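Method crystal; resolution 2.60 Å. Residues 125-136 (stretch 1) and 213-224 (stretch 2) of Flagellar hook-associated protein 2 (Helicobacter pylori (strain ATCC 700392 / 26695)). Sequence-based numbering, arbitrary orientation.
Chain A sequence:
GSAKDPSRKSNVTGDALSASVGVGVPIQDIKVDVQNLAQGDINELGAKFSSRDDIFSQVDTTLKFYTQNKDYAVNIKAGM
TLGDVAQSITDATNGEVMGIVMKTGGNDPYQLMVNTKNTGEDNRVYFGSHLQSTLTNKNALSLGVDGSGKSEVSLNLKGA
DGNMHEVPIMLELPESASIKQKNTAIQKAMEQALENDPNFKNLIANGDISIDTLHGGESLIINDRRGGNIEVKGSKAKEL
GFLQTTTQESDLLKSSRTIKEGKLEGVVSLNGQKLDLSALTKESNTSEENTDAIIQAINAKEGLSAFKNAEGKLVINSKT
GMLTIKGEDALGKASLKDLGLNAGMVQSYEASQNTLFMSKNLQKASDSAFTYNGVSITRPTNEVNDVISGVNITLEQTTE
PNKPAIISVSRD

Stretch 1 125-136: VYFGSHLQSTLT
Stretch 2 213-224: TLHGGESLIIND

Strands 129-132 and 219-224 pair antiparallel, their axes 4.6 Å apart at 164°, and the two stretches bury 779 Å² in total. Ser129 pairs with Asp224, His130 with Asn223, Leu131 with Ile222 and Gln132 with Ile221.

Stretch 2 enters as a strand at Thr213 and Leu214. Leu214 CD2 lies 4.0 Å from Gln132 OE1. The chain then turns back: Leu214 N bonds Ser219 O (2.7 Å) and Ser219 N bonds Leu214 O (3.1 Å). His215 (phi/psi 48/50), Gly216 (62/25) and Gly217 (111/-26) make the turn; the angles of Gly217 call for glycine.

Glu218 O accepts from Leu135 N (3.1 Å). Its side chain is not modelled beyond CB. Ser219, chi1 m, donates from OG to Ser133 O at 2.6 Å. Leu220 O accepts from Ser133 N (2.9 Å), and Leu220 N donates to Ser133 OG (3.2 Å). Ser133, chi1 p, both accepts at OG from Leu220 N and gives its O to Ser219 OG.

Ile221 (t, t) shares a face with Gln132, His130 and Asn223. Its CD1 sits over the Tyr126 ring, 4.2 Å from the centroid. Tyr126 has chi1 m, chi2 100°; its CZ is 4.0 Å from Ile221 CG2. A branched apolar side chain suits this buried site.

Ile222 (m, t) and Leu131 lie on the other face, with Ser129 and Asp224. Ile222 N bonds Leu131 O (2.9 Å), and Leu131 N bonds Ile222 O (3.0 Å).

Asn223, chi1 t, chi2 -131°, sends ND2 to Phe127 O (2.6 Å) and Ser129 O (2.8 Å). One amide group bonds two backbone carbonyls; Ser129 O also accepts from Asp224 N.

Asp224, chi1 t, closes the ladder: Asp224 N to Ser129 O is 2.9 Å, Ser129 N to Asp224 O 3.1 Å. Gly128 (85/-135) fits alongside, because a CB would fall 2.2 Å from Asp224 O.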

# COMPACT_ATOMS: atom_id res chain seq x y z
N VAL A 125 4.52 -5.52 -4.11
CA VAL A 125 3.33 -5.16 -3.34
C VAL A 125 3.66 -4.08 -2.31
O VAL A 125 4.49 -4.26 -1.45
CB VAL A 125 2.73 -6.35 -2.63
CG1 VAL A 125 1.59 -5.88 -1.78
CG2 VAL A 125 2.20 -7.38 -3.61
N TYR A 126 3.01 -2.94 -2.39
CA TYR A 126 3.29 -1.86 -1.48
C TYR A 126 2.09 -1.78 -0.58
O TYR A 126 1.02 -1.49 -1.06
CB TYR A 126 3.50 -0.55 -2.22
CG TYR A 126 4.78 -0.56 -2.98
CD1 TYR A 126 4.81 -0.81 -4.35
CD2 TYR A 126 5.98 -0.36 -2.34
CE1 TYR A 126 6.01 -0.85 -5.05
CE2 TYR A 126 7.17 -0.39 -3.01
CZ TYR A 126 7.18 -0.64 -4.37
OH TYR A 126 8.40 -0.66 -5.01
N PHE A 127 2.27 -2.06 0.70
CA PHE A 127 1.18 -2.01 1.65
C PHE A 127 1.01 -0.59 2.10
O PHE A 127 1.96 0.16 2.11
CB PHE A 127 1.47 -2.92 2.85
CG PHE A 127 1.53 -4.36 2.48
CD1 PHE A 127 2.75 -4.98 2.29
CD2 PHE A 127 0.37 -5.07 2.27
CE1 PHE A 127 2.79 -6.31 1.92
CE2 PHE A 127 0.39 -6.38 1.89
CZ PHE A 127 1.60 -7.00 1.70
N GLY A 128 -0.23 -0.21 2.42
CA GLY A 128 -0.53 1.10 2.97
C GLY A 128 -0.70 2.14 1.87
O GLY A 128 -1.33 1.86 0.87
N SER A 129 -0.10 3.30 2.05
CA SER A 129 -0.18 4.38 1.12
C SER A 129 1.10 4.64 0.32
O SER A 129 2.21 4.28 0.69
CB SER A 129 -0.50 5.64 1.92
OG SER A 129 0.20 5.63 3.14
N HIS A 130 0.94 5.32 -0.81
CA HIS A 130 2.06 5.55 -1.70
C HIS A 130 1.78 6.74 -2.63
O HIS A 130 0.63 6.99 -2.94
CB HIS A 130 2.30 4.30 -2.53
CG HIS A 130 1.20 4.04 -3.51
ND1 HIS A 130 1.16 4.64 -4.75
CD2 HIS A 130 0.09 3.27 -3.41
CE1 HIS A 130 0.08 4.22 -5.40
NE2 HIS A 130 -0.58 3.39 -4.60
N LEU A 131 2.83 7.45 -3.04
CA LEU A 131 2.76 8.39 -4.13
C LEU A 131 3.81 8.02 -5.15
O LEU A 131 4.91 7.63 -4.79
CB LEU A 131 3.02 9.82 -3.66
CG LEU A 131 1.87 10.71 -3.23
CD1 LEU A 131 2.42 12.12 -2.94
CD2 LEU A 131 0.76 10.76 -4.29
N GLN A 132 3.50 8.20 -6.42
CA GLN A 132 4.34 7.72 -7.51
C GLN A 132 4.64 8.82 -8.51
O GLN A 132 3.75 9.58 -8.90
CB GLN A 132 3.65 6.58 -8.26
CG GLN A 132 4.63 5.72 -9.00
CD GLN A 132 3.96 4.85 -10.03
OE1 GLN A 132 3.64 3.67 -9.76
NE2 GLN A 132 3.70 5.41 -11.23
N SER A 133 5.89 8.87 -8.95
CA SER A 133 6.35 9.87 -9.86
C SER A 133 6.80 9.25 -11.14
O SER A 133 7.13 8.06 -11.17
CB SER A 133 7.52 10.62 -9.27
OG SER A 133 8.74 9.98 -9.58
N THR A 134 6.86 10.09 -12.17
CA THR A 134 7.34 9.75 -13.50
C THR A 134 8.15 10.95 -14.03
O THR A 134 7.56 11.94 -14.47
CB THR A 134 6.13 9.44 -14.39
OG1 THR A 134 5.33 8.45 -13.73
CG2 THR A 134 6.53 8.94 -15.82
N LEU A 135 9.48 10.87 -13.93
CA LEU A 135 10.39 11.81 -14.60
C LEU A 135 10.42 11.54 -16.11
O LEU A 135 10.73 10.43 -16.54
CB LEU A 135 11.83 11.67 -14.10
CG LEU A 135 12.32 12.38 -12.84
CD1 LEU A 135 13.86 12.26 -12.76
CD2 LEU A 135 11.88 13.85 -12.77
N THR A 136 10.15 12.59 -16.89
CA THR A 136 10.27 12.54 -18.33
C THR A 136 11.35 13.49 -18.86
O THR A 136 11.51 13.60 -20.07
CB THR A 136 8.90 12.84 -19.03
OG1 THR A 136 8.18 13.86 -18.33
CG2 THR A 136 8.04 11.57 -19.12
N THR A 213 13.07 3.22 -6.33
CA THR A 213 13.02 3.51 -7.75
C THR A 213 12.40 2.32 -8.50
O THR A 213 12.53 1.17 -8.10
CB THR A 213 14.40 3.80 -8.34
OG1 THR A 213 15.09 2.57 -8.55
CG2 THR A 213 15.20 4.68 -7.39
N LEU A 214 11.76 2.63 -9.61
CA LEU A 214 10.96 1.66 -10.34
C LEU A 214 10.92 2.03 -11.84
O LEU A 214 11.44 3.06 -12.24
CB LEU A 214 9.60 1.59 -9.66
CG LEU A 214 8.25 1.59 -10.36
CD1 LEU A 214 7.82 0.23 -10.97
CD2 LEU A 214 7.27 2.03 -9.27
N HIS A 215 10.35 1.15 -12.66
CA HIS A 215 10.33 1.31 -14.12
C HIS A 215 11.72 1.66 -14.66
O HIS A 215 11.89 2.61 -15.40
CB HIS A 215 9.29 2.33 -14.58
CG HIS A 215 7.88 1.86 -14.43
ND1 HIS A 215 6.91 2.60 -13.77
CD2 HIS A 215 7.26 0.73 -14.86
CE1 HIS A 215 5.76 1.95 -13.81
NE2 HIS A 215 5.95 0.81 -14.46
N GLY A 216 12.70 0.88 -14.24
CA GLY A 216 14.06 1.00 -14.73
C GLY A 216 14.74 2.33 -14.44
O GLY A 216 15.67 2.70 -15.15
N GLY A 217 14.31 3.02 -13.38
CA GLY A 217 14.85 4.34 -13.07
C GLY A 217 13.87 5.47 -13.29
O GLY A 217 13.95 6.51 -12.63
N GLU A 218 12.91 5.28 -14.19
CA GLU A 218 11.99 6.36 -14.57
C GLU A 218 11.07 6.86 -13.45
O GLU A 218 10.48 7.92 -13.59
CB GLU A 218 11.11 5.93 -15.76
N SER A 219 10.95 6.13 -12.36
CA SER A 219 9.92 6.42 -11.39
C SER A 219 10.39 6.20 -9.98
O SER A 219 11.19 5.31 -9.71
CB SER A 219 8.70 5.53 -11.64
OG SER A 219 7.92 6.05 -12.69
N LEU A 220 9.86 7.03 -9.11
CA LEU A 220 10.09 6.95 -7.71
C LEU A 220 8.76 6.61 -7.10
O LEU A 220 7.71 6.99 -7.64
CB LEU A 220 10.53 8.31 -7.16
CG LEU A 220 11.97 8.43 -6.65
CD1 LEU A 220 12.96 8.16 -7.77
CD2 LEU A 220 12.20 9.81 -6.07
N ILE A 221 8.78 5.91 -5.98
CA ILE A 221 7.56 5.62 -5.25
C ILE A 221 7.83 5.79 -3.76
O ILE A 221 8.73 5.16 -3.21
CB ILE A 221 7.02 4.21 -5.60
CG1 ILE A 221 5.66 3.98 -4.93
CG2 ILE A 221 8.00 3.16 -5.19
CD1 ILE A 221 4.79 2.97 -5.59
N ILE A 222 7.12 6.70 -3.12
CA ILE A 222 7.19 6.84 -1.65
C ILE A 222 6.11 5.88 -1.14
O ILE A 222 5.00 5.87 -1.66
CB ILE A 222 6.90 8.31 -1.20
CG1 ILE A 222 7.72 9.28 -2.06
CG2 ILE A 222 7.27 8.53 0.28
CD1 ILE A 222 7.40 10.79 -1.86
N ASN A 223 6.45 5.02 -0.19
CA ASN A 223 5.47 4.11 0.41
C ASN A 223 5.58 4.23 1.90
O ASN A 223 6.70 4.34 2.43
CB ASN A 223 5.70 2.65 0.00
CG ASN A 223 4.84 1.64 0.80
OD1 ASN A 223 5.37 0.67 1.31
ND2 ASN A 223 3.54 1.88 0.92
N ASP A 224 4.42 4.29 2.55
CA ASP A 224 4.29 4.24 4.00
C ASP A 224 3.41 3.04 4.38
O ASP A 224 2.21 3.04 4.11
CB ASP A 224 3.65 5.52 4.51
CG ASP A 224 3.53 5.55 6.05
OD1 ASP A 224 4.17 4.71 6.76
OD2 ASP A 224 2.78 6.43 6.55